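Local coordinates for large adhesion protein (Lap) involved in biofilm formation (Marinobacter hydrocarbonoclasticus, PDB 6XI3) that takes part in biofilm formation as a bacterial RTX adhesin, its calcium-binding tandem Ig-like repeats probably extending the adhesin toward its target, at residues T244-L255 with A267-Y277. Residues are numbered along the deposited sequence; the frame is centred on the assembly and turned at random.
Sequences TTDVALNSQVDL and ATTTVGADGSY. With CA (calcium ion), chain D.
T244, at the end of strand 237-245 in an Ig-like beta-sandwich repeat, meets G275 in the turn that carries the chain from the antiparallel hairpin of strands 252-258 and 264-270 over to strand 277-283, the neighbour of 237-245 in the other sheet. T244 OG1 donates to G275 O over 2.6 Å, in the carbonyl plane and on a lone pair; chi1 of 62° sets the hydroxyl between backbone N and carbonyl carbon and leaves CG2 for the edge of the Y277 ring. G275, with positive phi, closes the type I turn from G272. D246 faces the neighbouring repeat: its OD2 binds calcium at 2.3 Å beside D192, D218, T220 and N302, while OD1 forms a salt bridge with R301, a second partner that probably steadies the carboxylate. V247 CG1 then packs on V271 CG2, the two side chains crossing at about a right angle. In the type II turn A248-S251, S251 N and OG both donate to A248 O from the same face of its plane, while L249 CD1 lies against the G272-A273 backbone. Ahead of the strand pairing, which begins at Q252-T270, N250 N donates to V271 O and S251 O accepts from V271 N. Q252 CG lies 3.1 Å from T268 OG1 on the face that also bears D254. Inside the sandwich, V253 sits across V271 and Y277: CG2 meets V271 CG2 at 3.6 Å, and CG1 lies 4.1 Å from the centroid of the Y277 ring, a CH-pi contact over one face. A296 touches both V253 and Y277, and the tyrosine OH is hydrogen-bonded to T225 O. V253 N gives a nearly straight bond to T269 O (179°), and V253 O accepts from T269 N. At L255, CB touches A267 CB, and the backbones pair reciprocally, L255 N to A267 O at 2.8 Å and A267 N back to L255 O at 3.1 Å.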
loop_
_atom_site.group_PDB
_atom_site.type_symbol
_atom_site.label_atom_id
_atom_site.label_comp_id
_atom_site.label_asym_id
_atom_site.label_seq_id
_atom_site.Cartn_x
_atom_site.Cartn_y
_atom_site.Cartn_z
ATOM N N THR A 244 10.401 -3.777 7.217
ATOM C CA THR A 244 9.016 -4.038 6.817
ATOM C C THR A 244 9.016 -4.707 5.448
ATOM O O THR A 244 9.961 -4.512 4.701
ATOM C CB THR A 244 8.169 -2.757 6.820
ATOM O OG1 THR A 244 8.698 -1.832 5.869
ATOM C CG2 THR A 244 8.079 -2.140 8.196
ATOM N N THR A 245 7.943 -5.414 5.154
ATOM C CA THR A 245 7.598 -5.882 3.788
ATOM C C THR A 245 6.205 -5.353 3.444
ATOM O O THR A 245 5.273 -5.410 4.307
ATOM C CB THR A 245 7.733 -7.416 3.728
ATOM O OG1 THR A 245 8.977 -7.762 4.339
ATOM C CG2 THR A 245 7.706 -7.974 2.319
ATOM N N ASP A 246 6.037 -4.883 2.214
ATOM C CA ASP A 246 4.744 -4.390 1.688
ATOM C C ASP A 246 4.245 -3.196 2.512
ATOM O O ASP A 246 3.009 -2.996 2.602
ATOM C CB ASP A 246 3.669 -5.481 1.618
ATOM C CG ASP A 246 2.599 -5.101 0.599
ATOM O OD1 ASP A 246 2.955 -4.368 -0.344
ATOM O OD2 ASP A 246 1.405 -5.447 0.806
ATOM N N VAL A 247 5.157 -2.396 3.069
ATOM C CA VAL A 247 4.764 -1.124 3.730
ATOM C C VAL A 247 5.292 0.042 2.894
ATOM O O VAL A 247 6.527 0.090 2.625
ATOM C CB VAL A 247 5.241 -1.089 5.188
ATOM C CG1 VAL A 247 5.004 0.257 5.842
ATOM C CG2 VAL A 247 4.563 -2.190 5.980
ATOM N N ALA A 248 4.376 0.934 2.510
ATOM C CA ALA A 248 4.646 2.041 1.565
ATOM C C ALA A 248 5.646 3.014 2.189
ATOM O O ALA A 248 5.642 3.185 3.425
ATOM C CB ALA A 248 3.373 2.744 1.147
ATOM N N LEU A 249 6.433 3.645 1.314
ATOM C CA LEU A 249 7.396 4.723 1.616
ATOM C C LEU A 249 6.682 5.767 2.468
ATOM O O LEU A 249 5.540 6.092 2.122
ATOM C CB LEU A 249 7.865 5.309 0.282
ATOM C CG LEU A 249 8.799 6.505 0.368
ATOM C CD1 LEU A 249 10.109 6.069 0.976
ATOM C CD2 LEU A 249 9.012 7.125 -1.014
ATOM N N ASN A 250 7.327 6.223 3.551
ATOM C CA ASN A 250 6.841 7.301 4.453
ATOM C C ASN A 250 5.677 6.853 5.324
ATOM O O ASN A 250 5.172 7.704 6.077
ATOM C CB ASN A 250 6.430 8.553 3.667
ATOM C CG ASN A 250 7.622 9.148 2.956
ATOM O OD1 ASN A 250 8.762 8.899 3.346
ATOM N ND2 ASN A 250 7.380 9.919 1.911
ATOM N N SER A 251 5.276 5.583 5.289
ATOM C CA SER A 251 4.254 5.074 6.242
ATOM C C SER A 251 4.760 5.291 7.673
ATOM O O SER A 251 5.962 5.168 7.929
ATOM C CB SER A 251 3.905 3.626 6.029
ATOM O OG SER A 251 3.497 3.432 4.709
ATOM N N GLN A 252 3.836 5.574 8.572
ATOM C CA GLN A 252 4.132 5.807 9.998
ATOM C C GLN A 252 4.222 4.459 10.710
ATOM O O GLN A 252 3.352 3.587 10.476
ATOM C CB GLN A 252 3.011 6.647 10.613
ATOM C CG GLN A 252 3.220 6.938 12.092
ATOM C CD GLN A 252 2.234 7.962 12.606
ATOM O OE1 GLN A 252 1.924 8.938 11.939
ATOM N NE2 GLN A 252 1.780 7.785 13.828
ATOM N N VAL A 253 5.213 4.329 11.574
ATOM C CA VAL A 253 5.382 3.215 12.529
ATOM C C VAL A 253 5.082 3.810 13.897
ATOM O O VAL A 253 5.752 4.783 14.272
ATOM C CB VAL A 253 6.800 2.639 12.458
ATOM C CG1 VAL A 253 6.985 1.451 13.395
ATOM C CG2 VAL A 253 7.140 2.262 11.023
ATOM N N ASP A 254 4.149 3.219 14.621
ATOM C CA ASP A 254 3.808 3.598 16.007
ATOM C C ASP A 254 4.471 2.583 16.912
ATOM O O ASP A 254 4.303 1.367 16.642
ATOM C CB ASP A 254 2.304 3.604 16.223
ATOM C CG ASP A 254 1.629 4.677 15.389
ATOM O OD1 ASP A 254 2.263 5.758 15.160
ATOM O OD2 ASP A 254 0.491 4.417 14.984
ATOM N N LEU A 255 5.222 3.072 17.897
ATOM C CA LEU A 255 5.976 2.210 18.812
ATOM C C LEU A 255 5.481 2.477 20.218
ATOM O O LEU A 255 5.036 3.598 20.489
ATOM C CB LEU A 255 7.474 2.469 18.695
ATOM C CG LEU A 255 8.073 2.155 17.326
ATOM C CD1 LEU A 255 8.363 3.428 16.582
ATOM C CD2 LEU A 255 9.328 1.338 17.462
ATOM N N ALA A 267 6.420 6.383 20.808
ATOM C CA ALA A 267 7.358 6.920 19.810
ATOM C C ALA A 267 6.782 6.664 18.426
ATOM O O ALA A 267 5.912 5.789 18.258
ATOM C CB ALA A 267 8.704 6.291 19.963
ATOM N N THR A 268 7.247 7.419 17.450
ATOM C CA THR A 268 6.801 7.210 16.061
ATOM C C THR A 268 7.971 7.539 15.119
ATOM O O THR A 268 8.852 8.309 15.506
ATOM C CB THR A 268 5.493 7.980 15.835
ATOM O OG1 THR A 268 5.077 7.731 14.494
ATOM C CG2 THR A 268 5.650 9.471 16.001
ATOM N N THR A 269 8.021 6.900 13.953
ATOM C CA THR A 269 8.975 7.238 12.875
ATOM C C THR A 269 8.329 6.773 11.573
ATOM O O THR A 269 7.167 6.401 11.611
ATOM C CB THR A 269 10.386 6.692 13.137
ATOM O OG1 THR A 269 11.220 7.353 12.198
ATOM C CG2 THR A 269 10.550 5.194 13.011
ATOM N N THR A 270 9.042 6.875 10.468
ATOM C CA THR A 270 8.494 6.574 9.133
ATOM C C THR A 270 9.382 5.556 8.430
ATOM O O THR A 270 10.565 5.473 8.731
ATOM C CB THR A 270 8.328 7.850 8.303
ATOM O OG1 THR A 270 9.612 8.423 8.180
ATOM C CG2 THR A 270 7.383 8.848 8.927
ATOM N N VAL A 271 8.789 4.808 7.498
ATOM C CA VAL A 271 9.505 3.754 6.753
ATOM C C VAL A 271 10.246 4.414 5.574
ATOM O O VAL A 271 9.655 5.288 4.929
ATOM C CB VAL A 271 8.495 2.671 6.311
ATOM C CG1 VAL A 271 9.129 1.608 5.449
ATOM C CG2 VAL A 271 7.802 2.021 7.495
ATOM N N GLY A 272 11.440 3.927 5.249
ATOM C CA GLY A 272 12.226 4.373 4.085
ATOM C C GLY A 272 11.915 3.545 2.849
ATOM O O GLY A 272 11.061 2.626 2.925
ATOM N N ALA A 273 12.617 3.820 1.759
ATOM C CA ALA A 273 12.415 3.185 0.437
ATOM C C ALA A 273 12.727 1.695 0.536
ATOM O O ALA A 273 11.982 0.922 -0.070
ATOM C CB ALA A 273 13.245 3.874 -0.632
ATOM N N ASP A 274 13.716 1.301 1.344
ATOM C CA ASP A 274 14.119 -0.121 1.516
ATOM C C ASP A 274 13.253 -0.820 2.578
ATOM O O ASP A 274 13.558 -1.982 2.917
ATOM C CB ASP A 274 15.608 -0.212 1.853
ATOM C CG ASP A 274 16.029 0.337 3.219
ATOM O OD1 ASP A 274 15.189 0.918 3.953
ATOM O OD2 ASP A 274 17.213 0.200 3.526
ATOM N N GLY A 275 12.248 -0.131 3.125
ATOM C CA GLY A 275 11.323 -0.679 4.140
ATOM C C GLY A 275 11.845 -0.589 5.572
ATOM O O GLY A 275 11.106 -0.967 6.515
ATOM N N SER A 276 13.062 -0.092 5.758
ATOM C CA SER A 276 13.699 0.018 7.097
ATOM C C SER A 276 13.144 1.240 7.810
ATOM O O SER A 276 12.655 2.175 7.140
ATOM C CB SER A 276 15.215 0.055 7.022
ATOM O OG SER A 276 15.668 1.250 6.400
ATOM N N TYR A 277 13.213 1.212 9.136
ATOM C CA TYR A 277 12.931 2.370 10.010
ATOM C C TYR A 277 13.906 2.320 11.196
ATOM O O TYR A 277 14.431 1.258 11.550
ATOM C CB TYR A 277 11.438 2.412 10.371
ATOM C CG TYR A 277 10.993 1.303 11.292
ATOM C CD1 TYR A 277 11.142 1.437 12.654
ATOM C CD2 TYR A 277 10.531 0.097 10.799
ATOM C CE1 TYR A 277 10.823 0.406 13.514
ATOM C CE2 TYR A 277 10.162 -0.936 11.642
ATOM C CZ TYR A 277 10.302 -0.769 13.012
ATOM O OH TYR A 277 9.983 -1.759 13.880
HETATM CA CA CA D . 0.099 -7.216 0.253
HETATM O O HOH W 1 13.291 -3.572 5.294
HETATM O O HOH W 2 8.877 1.120 1.501
HETATM O O HOH W 3 8.823 10.277 6.167
HETATM O O HOH W 4 2.724 6.979 18.290
HETATM O O HOH W 5 -0.460 -7.659 2.513
#